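Local coordinates for hypothetical protein BP2299 (PDB 2FQP) that is of unknown function but adopts a cupin (double-stranded beta-helix) fold and binds a zinc ion, at residues W23-P26 with E30-W33; M38-V43 with V75-I80. All blocks are in the same frame, centred on the assembly; numbering follows the deposited sequence.

Contact 1 (W23-P26 with E30-W33); sequences WRFP and ETGW
The rings of F25 and W23 converge on one methyl group, CG2 of T31, which meets both obliquely, neither squarely over a face nor along an edge. F25 comes closer: its CZ lies 3.8 Å from T31 CG2, and its CE2 is 4.3 Å from CA of E30, so the far end of the phenyl ring rests against the E30-T31 backbone. W23 brings the benzo side of its indole, with CE3 at 4.5 Å from T31 CG2, a looser touch. F89, on the neighbouring strand 87-94, meets both rings with planes inclined at about 40°. In the double-stranded β-helix of a cupin, strand 18-25 belongs to one sheet, and residues 30-33 are the loop leading to H34, a zinc ligand. T31 is two-sided. With CG2 turned anti to its own carbonyl carbon, the methyl goes to the aromatic pair, while OG1 (chi1 51°) is left for polar partners, G32 O at 2.8 Å and V79 N on strand 76-80. OG1 donates to G32 O from 29° off the carbonyl plane. The E30 side chain leaves the backbone away from 23-26, and its OE1 is hydrogen-bonded to ND2 of N78.

Contact 2 (M38-V43 with V75-I80); sequences MDYVVV and VEHNVI. With ZN (zinc ion), chain E; ACT (acetate ion), chain F.
Y40 and H77 reach toward each other from facing sheets, and the hydroxyl of the tyrosine ends 3.7 Å from CE1 of H77. The snug part of the contact is around the imidazole. CG1 of V75 sits over the centre of one face, 3.5 Å above the plane, and CG2 of V79 over the centre of the other, 3.6 Å above it, so the ring is clamped between two methyls of its own segment. V75 also serves the opposite strand: its CG1 lies 3.7 Å from Y40 OH, and its CG2 approaches the edge of the tyrosine ring. A chi1 of 62° places CG of H77 between the backbone N and the carbonyl carbon and swings the imidazole inward, where NE2 binds the zinc ion at 2.3 Å. H34 and H36 supply the other protein ligands, and the H36 ring also stacks with that of Y40.

On the looser side, toward the metal, acetate and water fill much of the gap, and no hydrogen bond links the segments directly. Instead, Y40 OH donates to OXT of an acetate ion at 2.7 Å, probably taken up from the crystallisation liquor, and Y69 OH holds the same ion. OXT lies in the plane of both rings, at their edges, and accepts a second hydrogen bond from a water modelled on the metal. Three modelled waters fill out the zinc shell, though they stand so close together that their identity is doubtful, while V42 CG2 makes only a distant approach to the acetate, 4.0 Å from its C. A zinc ion held by three histidines between the two sheets of a double-stranded β-helix is the arrangement of metal-binding cupins.

How the contacts relate
From the N terminus, strand 18-25 ends in segment 23-26, and contact 1 closes the short turn that brings the chain back at 30-33. H34 and H36 follow at once, before the chain enters strand 40-44 and contact 2 opens. Contact 2 closes a much longer loop, through strands 48-54, 57-63 and 69-71, when strand 76-80 arrives. The two loops therefore run in series, neither enclosing the other. In space they meet along strand 76-80: T31 N lies 3.0 Å from V79 O, a probable hydrogen bond. Contact 1 thus ties the first sheet to the edge of the second, and contact 2 spans the two sheets beside the zinc ion.

Contact 1 (W23-P26 with E30-W33)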
loop_
_atom_site.group_PDB
_atom_site.type_symbol
_atom_site.label_atom_id
_atom_site.label_comp_id
_atom_site.label_asym_id
_atom_site.label_seq_id
_atom_site.Cartn_x
_atom_site.Cartn_y
_atom_site.Cartn_z
ATOM N N TRP A 23 5.131 7.878 4.038
ATOM C CA TRP A 23 6.350 8.680 3.921
ATOM C C TRP A 23 6.157 9.702 2.817
ATOM O O TRP A 23 5.891 9.346 1.666
ATOM C CB TRP A 23 7.570 7.793 3.621
ATOM C CG TRP A 23 8.073 7.064 4.814
ATOM C CD1 TRP A 23 7.740 5.805 5.210
ATOM C CD2 TRP A 23 8.986 7.561 5.792
ATOM N NE1 TRP A 23 8.384 5.480 6.372
ATOM C CE2 TRP A 23 9.173 6.530 6.747
ATOM C CE3 TRP A 23 9.659 8.787 5.961
ATOM C CZ2 TRP A 23 10.001 6.687 7.883
ATOM C CZ3 TRP A 23 10.507 8.943 7.064
ATOM C CH2 TRP A 23 10.673 7.881 8.015
ATOM N N ARG A 24 6.217 10.987 3.172
ATOM C CA ARG A 24 6.023 12.054 2.190
ATOM C C ARG A 24 7.317 12.833 1.981
ATOM O O ARG A 24 7.844 13.465 2.906
ATOM C CB ARG A 24 4.850 12.999 2.577
ATOM C CG ARG A 24 3.479 12.348 2.571
ATOM C CD ARG A 24 2.364 13.296 3.112
ATOM N NE ARG A 24 2.131 14.388 2.182
ATOM C CZ ARG A 24 1.050 15.177 2.189
ATOM N NH1 ARG A 24 0.070 15.000 3.075
ATOM N NH2 ARG A 24 0.934 16.154 1.281
ATOM N N PHE A 25 7.830 12.799 0.750
ATOM C CA PHE A 25 9.095 13.426 0.417
ATOM C C PHE A 25 8.891 14.756 -0.235
ATOM O O PHE A 25 8.308 14.816 -1.282
ATOM C CB PHE A 25 9.878 12.547 -0.577
ATOM C CG PHE A 25 10.396 11.270 0.000
ATOM C CD1 PHE A 25 9.523 10.202 0.302
ATOM C CD2 PHE A 25 11.760 11.073 0.176
ATOM C CE1 PHE A 25 9.986 9.037 0.812
ATOM C CE2 PHE A 25 12.232 9.847 0.739
ATOM C CZ PHE A 25 11.333 8.860 1.059
ATOM N N PRO A 26 9.401 15.847 0.371
ATOM C CA PRO A 26 9.445 17.098 -0.385
ATOM C C PRO A 26 10.282 16.889 -1.624
ATOM O O PRO A 26 11.091 15.929 -1.682
ATOM C CB PRO A 26 10.199 18.060 0.551
ATOM C CG PRO A 26 9.990 17.549 1.877
ATOM C CD PRO A 26 9.969 16.010 1.714
ATOM N N GLU A 30 14.910 13.660 1.567
ATOM C CA GLU A 30 15.498 12.341 1.913
ATOM C C GLU A 30 15.090 11.800 3.291
ATOM O O GLU A 30 14.697 12.537 4.180
ATOM C CB GLU A 30 17.031 12.410 1.853
ATOM C CG GLU A 30 17.620 13.256 2.976
ATOM C CD GLU A 30 19.140 13.413 2.904
ATOM O OE1 GLU A 30 19.780 12.828 1.987
ATOM O OE2 GLU A 30 19.660 14.159 3.756
ATOM N N THR A 31 15.260 10.495 3.481
ATOM C CA THR A 31 15.013 9.858 4.781
ATOM C C THR A 31 16.067 10.071 5.838
ATOM O O THR A 31 15.747 10.034 7.048
ATOM C CB THR A 31 14.849 8.325 4.654
ATOM O OG1 THR A 31 15.953 7.803 3.912
ATOM C CG2 THR A 31 13.563 7.995 3.955
ATOM N N GLY A 32 17.313 10.223 5.390
ATOM C CA GLY A 32 18.502 9.999 6.220
ATOM C C GLY A 32 18.778 8.512 6.238
ATOM O O GLY A 32 17.893 7.694 5.922
ATOM N N TRP A 33 19.997 8.147 6.568
ATOM C CA TRP A 33 20.346 6.743 6.656
ATOM C C TRP A 33 19.534 6.079 7.764
ATOM O O TRP A 33 19.339 6.642 8.821
ATOM C CB TRP A 33 21.827 6.584 6.962
ATOM C CG TRP A 33 22.363 5.230 6.614
ATOM C CD1 TRP A 33 22.419 4.127 7.420
ATOM C CD2 TRP A 33 22.934 4.843 5.360
ATOM N NE1 TRP A 33 22.992 3.065 6.738
ATOM C CE2 TRP A 33 23.341 3.494 5.481
ATOM C CE3 TRP A 33 23.182 5.515 4.168
ATOM C CZ2 TRP A 33 23.928 2.798 4.434
ATOM C CZ3 TRP A 33 23.795 4.801 3.113
ATOM C CH2 TRP A 33 24.146 3.474 3.266
#

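Contact 2 (M38-V43 with V75-I80)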
loop_
_atom_site.group_PDB
_atom_site.type_symbol
_atom_site.label_atom_id
_atom_site.label_comp_id
_atom_site.label_asym_id
_atom_site.label_seq_id
_atom_site.Cartn_x
_atom_site.Cartn_y
_atom_site.Cartn_z
HETATM N N MSE A 38 12.625 -4.801 10.142
HETATM C CA MSE A 38 11.577 -5.750 9.758
HETATM C C MSE A 38 11.458 -5.935 8.275
HETATM O O MSE A 38 11.724 -5.004 7.513
HETATM C CB MSE A 38 10.251 -5.223 10.288
HETATM C CG MSE A 38 10.138 -5.355 11.769
HETATM SE SE MSE A 38 8.526 -4.399 12.354
HETATM C CE MSE A 38 9.323 -2.675 12.701
ATOM N N ASP A 39 11.037 -7.120 7.832
ATOM C CA ASP A 39 10.590 -7.240 6.416
ATOM C C ASP A 39 9.511 -6.178 6.184
ATOM O O ASP A 39 8.705 -5.854 7.079
ATOM C CB ASP A 39 10.023 -8.620 6.092
ATOM C CG ASP A 39 11.037 -9.749 6.239
ATOM O OD1 ASP A 39 12.257 -9.513 6.187
ATOM O OD2 ASP A 39 10.584 -10.912 6.376
ATOM N N TYR A 40 9.473 -5.634 4.983
ATOM C CA TYR A 40 8.513 -4.563 4.695
ATOM C C TYR A 40 7.994 -4.587 3.278
ATOM O O TYR A 40 8.595 -5.213 2.406
ATOM C CB TYR A 40 9.083 -3.186 5.079
ATOM C CG TYR A 40 10.268 -2.704 4.255
ATOM C CD1 TYR A 40 11.551 -3.189 4.488
ATOM C CD2 TYR A 40 10.105 -1.730 3.279
ATOM C CE1 TYR A 40 12.647 -2.706 3.758
ATOM C CE2 TYR A 40 11.198 -1.253 2.537
ATOM C CZ TYR A 40 12.473 -1.746 2.798
ATOM O OH TYR A 40 13.596 -1.305 2.056
ATOM N N VAL A 41 6.822 -3.980 3.105
ATOM C CA VAL A 41 6.189 -3.796 1.827
ATOM C C VAL A 41 6.092 -2.318 1.492
ATOM O O VAL A 41 5.762 -1.540 2.340
ATOM C CB VAL A 41 4.756 -4.422 1.836
ATOM C CG1 VAL A 41 4.062 -4.119 0.547
ATOM C CG2 VAL A 41 4.831 -5.943 2.105
ATOM N N VAL A 42 6.448 -1.935 0.254
ATOM C CA VAL A 42 6.333 -0.573 -0.185
ATOM C C VAL A 42 5.191 -0.524 -1.188
ATOM O O VAL A 42 5.221 -1.259 -2.183
ATOM C CB VAL A 42 7.666 -0.088 -0.839
ATOM C CG1 VAL A 42 7.519 1.296 -1.466
ATOM C CG2 VAL A 42 8.814 -0.134 0.173
ATOM N N VAL A 43 4.179 0.295 -0.901
ATOM C CA VAL A 43 3.151 0.611 -1.884
ATOM C C VAL A 43 3.328 2.059 -2.346
ATOM O O VAL A 43 2.977 2.979 -1.627
ATOM C CB VAL A 43 1.716 0.463 -1.298
ATOM C CG1 VAL A 43 0.701 0.707 -2.396
ATOM C CG2 VAL A 43 1.483 -0.938 -0.662
ATOM N N VAL A 75 17.958 -4.176 5.282
ATOM C CA VAL A 75 18.281 -3.108 4.342
ATOM C C VAL A 75 18.824 -1.904 5.088
ATOM O O VAL A 75 18.258 -1.477 6.079
ATOM C CB VAL A 75 17.019 -2.715 3.508
ATOM C CG1 VAL A 75 17.264 -1.469 2.715
ATOM C CG2 VAL A 75 16.634 -3.889 2.607
ATOM N N GLU A 76 19.945 -1.391 4.617
ATOM C CA GLU A 76 20.551 -0.147 5.146
ATOM C C GLU A 76 20.687 0.776 3.986
ATOM O O GLU A 76 21.302 0.425 2.985
ATOM C CB GLU A 76 21.920 -0.388 5.770
ATOM C CG GLU A 76 21.892 -1.261 7.006
ATOM C CD GLU A 76 23.006 -0.916 8.020
ATOM O OE1 GLU A 76 23.687 0.154 7.910
ATOM O OE2 GLU A 76 23.183 -1.739 8.938
ATOM N N HIS A 77 20.077 1.950 4.083
ATOM C CA HIS A 77 20.145 2.923 3.008
ATOM C C HIS A 77 19.640 4.313 3.386
ATOM O O HIS A 77 19.102 4.515 4.463
ATOM C CB HIS A 77 19.334 2.424 1.799
ATOM C CG HIS A 77 17.870 2.244 2.065
ATOM N ND1 HIS A 77 17.031 1.674 1.128
ATOM C CD2 HIS A 77 17.096 2.534 3.135
ATOM C CE1 HIS A 77 15.799 1.650 1.595
ATOM N NE2 HIS A 77 15.803 2.152 2.815
ATOM N N ASN A 78 19.853 5.244 2.458
ATOM C CA ASN A 78 19.294 6.557 2.459
ATOM C C ASN A 78 18.448 6.628 1.184
ATOM O O ASN A 78 18.859 6.169 0.135
ATOM C CB ASN A 78 20.346 7.660 2.466
ATOM C CG ASN A 78 19.716 9.072 2.414
ATOM O OD1 ASN A 78 18.713 9.308 3.058
ATOM N ND2 ASN A 78 20.302 9.981 1.603
ATOM N N VAL A 79 17.253 7.186 1.282
ATOM C CA VAL A 79 16.389 7.251 0.135
ATOM C C VAL A 79 16.088 8.704 -0.161
ATOM O O VAL A 79 15.694 9.410 0.721
ATOM C CB VAL A 79 15.034 6.567 0.429
ATOM C CG1 VAL A 79 14.083 6.690 -0.744
ATOM C CG2 VAL A 79 15.249 5.108 0.737
ATOM N N ILE A 80 16.215 9.083 -1.414
ATOM C CA ILE A 80 16.120 10.454 -1.858
ATOM C C ILE A 80 15.079 10.570 -2.960
ATOM O O ILE A 80 15.000 9.727 -3.859
ATOM C CB ILE A 80 17.490 10.968 -2.403
ATOM C CG1 ILE A 80 18.528 11.088 -1.286
ATOM C CG2 ILE A 80 17.368 12.337 -3.083
ATOM C CD1 ILE A 80 19.955 11.165 -1.824
HETATM ZN ZN ZN E . 13.963 2.573 4.108
HETATM C C ACT F . 12.515 1.258 -0.503
HETATM O O ACT F . 12.744 0.555 -1.518
HETATM O OXT ACT F . 12.883 0.852 0.638
HETATM C CH3 ACT F . 11.841 2.578 -0.663
HETATM O O HOH W 1 12.010 3.573 5.060
HETATM O O HOH W 2 13.323 4.560 3.228
HETATM O O HOH W 3 12.457 2.219 2.788
#